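Local coordinates for protein laccase (Botrytis aclada, PDB 3SQR) that oxidises phenolic substrates with reduction of oxygen to water as a multicopper oxidase, probably serving lignin degradation and detoxification of lignin-derived products, at residues A[472-477]-A[508-513]; A[382-387]-A[494-499]. One frame throughout, in Å; residues are numbered along the deposited sequence.

Contact 1 of 2, residues A[472-477]-A[508-513]; sequences FFIVAQ and GYLAIA
A classic beta bulge, in which two residues of one strand, Val-475 and Ala-476, stand opposite the single Ala-511, interrupts the antiparallel pairing of strands 472-478 and 509-515 in one sheet of a cupredoxin-like domain of this laccase. Before the bulge, Phe-473 and Ala-513 form a hydrogen-bonded pair, Phe-473 N to Ala-513 O at 2.7 Å and Ala-513 N to Phe-473 O at 2.8 Å. At the bulge, Ala-511 O accepts from Ala-476 N at 3.3 Å, in the carbonyl plane on a lone pair. The return bond from Ala-511 N to Ala-476 O, 2.8 Å, is nearly straight at 176°. An inverse gamma turn centred on Ile-474 brings the chain round its corner at Val-475.

On one face of the sheet, Ile-512 CG2 stands over the Phe-472 ring, 3.7 Å from its centroid and displaced toward the rim by CD1, a CH-pi contact. Ile-512 CD1, on the same side of the ring, comes down beside CD2. The Phe-472 side chain is about 6 Å from that of His-466, a copper ligand. Further along this face, Leu-510 CD1 touches Ile-474 CG2 and Gln-477 CB. On the opposite face, Ala-511 CB meets Val-475 CG2 at 3.6 Å and Ala-476 CB at 3.8 Å, and Val-475 CG1 packs on Ala-513 CB. Strand 448-455 flanks 509-515 on its other side. Because Ala-511 O takes a full bond from Ala-476 N and a bent, weak one from Val-475 N, whose hydrogen also leans toward Phe-473 O, the extra residue is absorbed without breaking the pairing, and apolar contacts link the strands on both faces.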
# COMPACT_ATOMS: atom_id res chain seq x y z
N PHE A 472 -9.63 -8.24 3.51
CA PHE A 472 -11.09 -8.14 3.46
C PHE A 472 -11.65 -8.80 2.23
O PHE A 472 -10.91 -9.06 1.28
CB PHE A 472 -11.57 -6.72 3.61
CG PHE A 472 -11.00 -5.77 2.60
CD1 PHE A 472 -11.25 -5.92 1.24
CD2 PHE A 472 -10.21 -4.74 3.01
CE1 PHE A 472 -10.69 -5.02 0.35
CE2 PHE A 472 -9.68 -3.82 2.12
CZ PHE A 472 -9.91 -3.97 0.82
N PHE A 473 -12.96 -9.01 2.26
CA PHE A 473 -13.68 -9.61 1.14
C PHE A 473 -14.50 -8.51 0.53
O PHE A 473 -15.22 -7.79 1.25
CB PHE A 473 -14.61 -10.67 1.72
CG PHE A 473 -13.92 -11.87 2.30
CD1 PHE A 473 -13.19 -11.83 3.45
CD2 PHE A 473 -14.03 -13.09 1.65
CE1 PHE A 473 -12.59 -13.01 3.97
CE2 PHE A 473 -13.46 -14.22 2.18
CZ PHE A 473 -12.74 -14.18 3.28
N ILE A 474 -14.35 -8.31 -0.77
CA ILE A 474 -15.10 -7.26 -1.45
C ILE A 474 -16.49 -7.83 -1.78
O ILE A 474 -16.67 -8.45 -2.82
CB ILE A 474 -14.40 -6.82 -2.68
CG1 ILE A 474 -12.95 -6.39 -2.37
CG2 ILE A 474 -15.22 -5.70 -3.35
CD1 ILE A 474 -12.24 -5.74 -3.63
N VAL A 475 -17.41 -7.67 -0.85
CA VAL A 475 -18.77 -8.19 -1.06
C VAL A 475 -19.59 -7.31 -2.05
O VAL A 475 -20.51 -7.78 -2.72
CB VAL A 475 -19.47 -8.51 0.22
CG1 VAL A 475 -18.53 -9.56 1.04
CG2 VAL A 475 -19.87 -7.32 1.06
N ALA A 476 -19.17 -6.07 -2.19
CA ALA A 476 -19.77 -5.15 -3.16
C ALA A 476 -18.81 -3.99 -3.41
O ALA A 476 -18.23 -3.42 -2.49
CB ALA A 476 -21.10 -4.59 -2.62
N GLN A 477 -18.68 -3.61 -4.65
CA GLN A 477 -17.89 -2.43 -4.96
C GLN A 477 -18.71 -1.81 -6.10
O GLN A 477 -18.65 -2.25 -7.25
CB GLN A 477 -16.50 -2.87 -5.37
CG GLN A 477 -15.60 -1.72 -5.75
CD GLN A 477 -14.27 -2.15 -6.22
OE1 GLN A 477 -14.13 -2.94 -7.14
NE2 GLN A 477 -13.23 -1.61 -5.56
N GLY A 508 -20.08 6.14 -4.96
CA GLY A 508 -20.64 4.83 -4.71
C GLY A 508 -20.35 4.31 -3.34
O GLY A 508 -20.24 5.08 -2.39
N TYR A 509 -20.30 3.00 -3.22
CA TYR A 509 -19.95 2.39 -1.93
C TYR A 509 -19.11 1.14 -2.11
O TYR A 509 -19.10 0.47 -3.12
CB TYR A 509 -21.22 2.13 -1.10
CG TYR A 509 -22.11 1.10 -1.70
CD1 TYR A 509 -23.11 1.44 -2.59
CD2 TYR A 509 -21.99 -0.25 -1.32
CE1 TYR A 509 -23.92 0.47 -3.14
CE2 TYR A 509 -22.79 -1.20 -1.86
CZ TYR A 509 -23.76 -0.84 -2.76
OH TYR A 509 -24.57 -1.84 -3.25
N LEU A 510 -18.36 0.85 -1.05
CA LEU A 510 -17.56 -0.31 -0.96
C LEU A 510 -17.99 -1.04 0.30
O LEU A 510 -18.03 -0.44 1.37
CB LEU A 510 -16.11 0.12 -0.87
CG LEU A 510 -15.11 -0.98 -0.55
CD1 LEU A 510 -15.01 -2.01 -1.73
CD2 LEU A 510 -13.73 -0.39 -0.17
N ALA A 511 -18.36 -2.30 0.11
CA ALA A 511 -18.76 -3.15 1.22
C ALA A 511 -17.69 -4.23 1.33
O ALA A 511 -17.54 -5.04 0.43
CB ALA A 511 -20.17 -3.76 0.96
N ILE A 512 -16.96 -4.18 2.44
CA ILE A 512 -15.87 -5.10 2.71
C ILE A 512 -16.16 -5.88 3.96
O ILE A 512 -16.52 -5.31 4.97
CB ILE A 512 -14.49 -4.36 2.82
CG1 ILE A 512 -14.50 -3.28 3.86
CG2 ILE A 512 -14.03 -3.85 1.44
CD1 ILE A 512 -13.08 -2.80 4.22
N ALA A 513 -15.99 -7.17 3.89
CA ALA A 513 -16.19 -8.07 5.02
C ALA A 513 -14.85 -8.56 5.55
O ALA A 513 -13.91 -8.82 4.79
CB ALA A 513 -17.03 -9.28 4.55

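Contact 2 of 2, residues A[382-387]-A[494-499]; sequences LDVGGY and VNPPRR
Asn-495 N donates to Asp-383 OD1 at 2.9 Å, with an N-H...O angle of 137°, while Leu-382 N donates to the side-chain oxygen Asn-495 OD1 at 3.1 Å. The two bonds run in opposite directions between the segments, so Asn-495 serves as backbone donor and side-chain acceptor. The carboxylate is met on its anti side, with the donor somewhat out of its plane. At the amide, Leu-382 N stands well above the carbonyl plane, 59° out of it. With CG anti to the backbone N, the Asn-495 amide swings toward Leu-382 N, and its other end, ND2, is held by Pro-378 O. Beside these bonds, Asn-495 CA lies 2.9 Å from Leu-382 O in a CA-H...O contact.

Residues 382-387 lead from a loop into strand 387-398, whereas 494-499 runs through two consecutive prolines into 498-499, an outermost strand of the same six-stranded sheet. The polar contacts therefore join the connection entering one strand to the connection entering another, on the flank of a cupredoxin-like domain and away from the copper sites.

Leu-382 lies across one face of the Arg-498 guanidinium. Its CD1 sits over the centre of that face, 3.5 Å from Arg-498 CZ, and its CB lies near Arg-498 NH1. The arginine chain is bent at chi3 (76°), and hydrogen bonds from NE to Tyr-59 OH and from NH2 to Leu-380 O help fix the orientation of the flat group that the methyl covers. At the outer edge of the contact, Val-494 CG1 lies 3.5 Å from Asp-383 OD1. Farther in, Val-384 CG2 only grazes Pro-496 CG at 4.5 Å, and this valine also packs on Phe-473 and Trp-448.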
# COMPACT_ATOMS: atom_id res chain seq x y z
N LEU A 382 -12.86 -18.76 -0.10
CA LEU A 382 -13.41 -18.57 1.24
C LEU A 382 -14.68 -17.79 1.14
O LEU A 382 -14.83 -16.89 0.26
CB LEU A 382 -12.39 -17.83 2.14
CG LEU A 382 -11.02 -18.50 2.36
CD1 LEU A 382 -10.14 -17.48 3.10
CD2 LEU A 382 -11.14 -19.79 3.13
N ASP A 383 -15.57 -18.07 2.07
CA ASP A 383 -16.85 -17.40 2.15
C ASP A 383 -17.04 -16.60 3.39
O ASP A 383 -16.50 -16.91 4.46
CB ASP A 383 -18.00 -18.43 2.08
CG ASP A 383 -18.00 -19.20 0.78
OD1 ASP A 383 -17.39 -18.79 -0.24
OD2 ASP A 383 -18.66 -20.25 0.76
N VAL A 384 -17.85 -15.56 3.26
CA VAL A 384 -18.12 -14.64 4.32
C VAL A 384 -19.31 -15.28 5.04
O VAL A 384 -20.29 -15.60 4.40
CB VAL A 384 -18.51 -13.25 3.79
CG1 VAL A 384 -18.98 -12.29 4.94
CG2 VAL A 384 -17.32 -12.62 3.01
N GLY A 385 -19.17 -15.45 6.33
CA GLY A 385 -20.20 -16.07 7.14
C GLY A 385 -21.17 -15.04 7.67
O GLY A 385 -21.28 -13.91 7.16
N GLY A 386 -21.85 -15.40 8.75
CA GLY A 386 -22.80 -14.47 9.35
C GLY A 386 -22.16 -13.19 9.82
O GLY A 386 -21.10 -13.20 10.44
N TYR A 387 -22.80 -12.05 9.56
CA TYR A 387 -22.18 -10.79 9.88
C TYR A 387 -23.03 -9.73 10.58
O TYR A 387 -24.30 -9.78 10.57
CB TYR A 387 -21.57 -10.23 8.58
CG TYR A 387 -22.58 -9.81 7.55
CD1 TYR A 387 -23.22 -8.58 7.61
CD2 TYR A 387 -22.90 -10.67 6.49
CE1 TYR A 387 -24.16 -8.20 6.62
CE2 TYR A 387 -23.82 -10.32 5.52
CZ TYR A 387 -24.46 -9.09 5.58
OH TYR A 387 -25.38 -8.79 4.58
N VAL A 494 -19.75 -15.37 -1.44
CA VAL A 494 -19.14 -16.61 -1.87
C VAL A 494 -17.89 -16.37 -2.69
O VAL A 494 -17.93 -15.97 -3.90
CB VAL A 494 -20.10 -17.45 -2.76
CG1 VAL A 494 -19.41 -18.73 -3.09
CG2 VAL A 494 -21.40 -17.71 -1.98
N ASN A 495 -16.78 -16.59 -2.02
CA ASN A 495 -15.47 -16.31 -2.56
C ASN A 495 -15.39 -15.00 -3.39
O ASN A 495 -14.95 -15.05 -4.53
CB ASN A 495 -14.92 -17.47 -3.39
CG ASN A 495 -13.44 -17.41 -3.54
OD1 ASN A 495 -12.74 -16.94 -2.62
ND2 ASN A 495 -12.92 -17.88 -4.69
N PRO A 496 -15.76 -13.87 -2.80
CA PRO A 496 -15.58 -12.62 -3.52
C PRO A 496 -14.09 -12.23 -3.54
O PRO A 496 -13.27 -12.90 -2.96
CB PRO A 496 -16.37 -11.64 -2.69
CG PRO A 496 -16.22 -12.18 -1.32
CD PRO A 496 -16.26 -13.63 -1.44
N PRO A 497 -13.74 -11.19 -4.31
CA PRO A 497 -12.33 -10.78 -4.22
C PRO A 497 -11.89 -10.55 -2.78
O PRO A 497 -12.66 -10.17 -1.91
CB PRO A 497 -12.27 -9.48 -5.02
CG PRO A 497 -13.56 -9.49 -5.85
CD PRO A 497 -14.54 -10.27 -5.09
N ARG A 498 -10.61 -10.78 -2.54
CA ARG A 498 -10.08 -10.72 -1.19
C ARG A 498 -8.69 -10.15 -1.31
O ARG A 498 -7.88 -10.65 -2.09
CB ARG A 498 -10.06 -12.13 -0.58
CG ARG A 498 -9.64 -12.24 0.88
CD ARG A 498 -9.85 -13.65 1.39
NE ARG A 498 -8.86 -14.61 0.96
CZ ARG A 498 -9.10 -15.70 0.21
NH1 ARG A 498 -10.29 -15.94 -0.24
NH2 ARG A 498 -8.14 -16.54 -0.09
N ARG A 499 -8.46 -9.08 -0.54
CA ARG A 499 -7.26 -8.34 -0.66
C ARG A 499 -7.19 -7.33 0.48
O ARG A 499 -7.94 -7.43 1.46
CB ARG A 499 -7.21 -7.65 -2.04
CG ARG A 499 -8.19 -6.48 -2.22
CD ARG A 499 -8.20 -5.88 -3.64
NE ARG A 499 -6.83 -5.64 -4.13
CZ ARG A 499 -6.48 -5.52 -5.41
NH1 ARG A 499 -7.37 -5.67 -6.37
NH2 ARG A 499 -5.20 -5.36 -5.72

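Following the chain from the N terminus, 382-387 comes first and enters strand 387-398; 472-477 follows, then 494-499, and finally 508-513. The segments alternate, so the contacts cross: contact 2 closes a loop with 106 residues between its segments, and contact 1 one with 30 that contains 494-499. They meet on strand 472-478, which lies between 509-515 and 498-499 in the sheet. There Ile-474 N lies 2.8 Å from Pro-497 O and Phe-472 N 2.8 Å from Arg-499 O, both probable hydrogen bonds. Contact 1 thus joins interior strands, while contact 2 ties the sheet's 498-499 edge to the loop leading into 387-398.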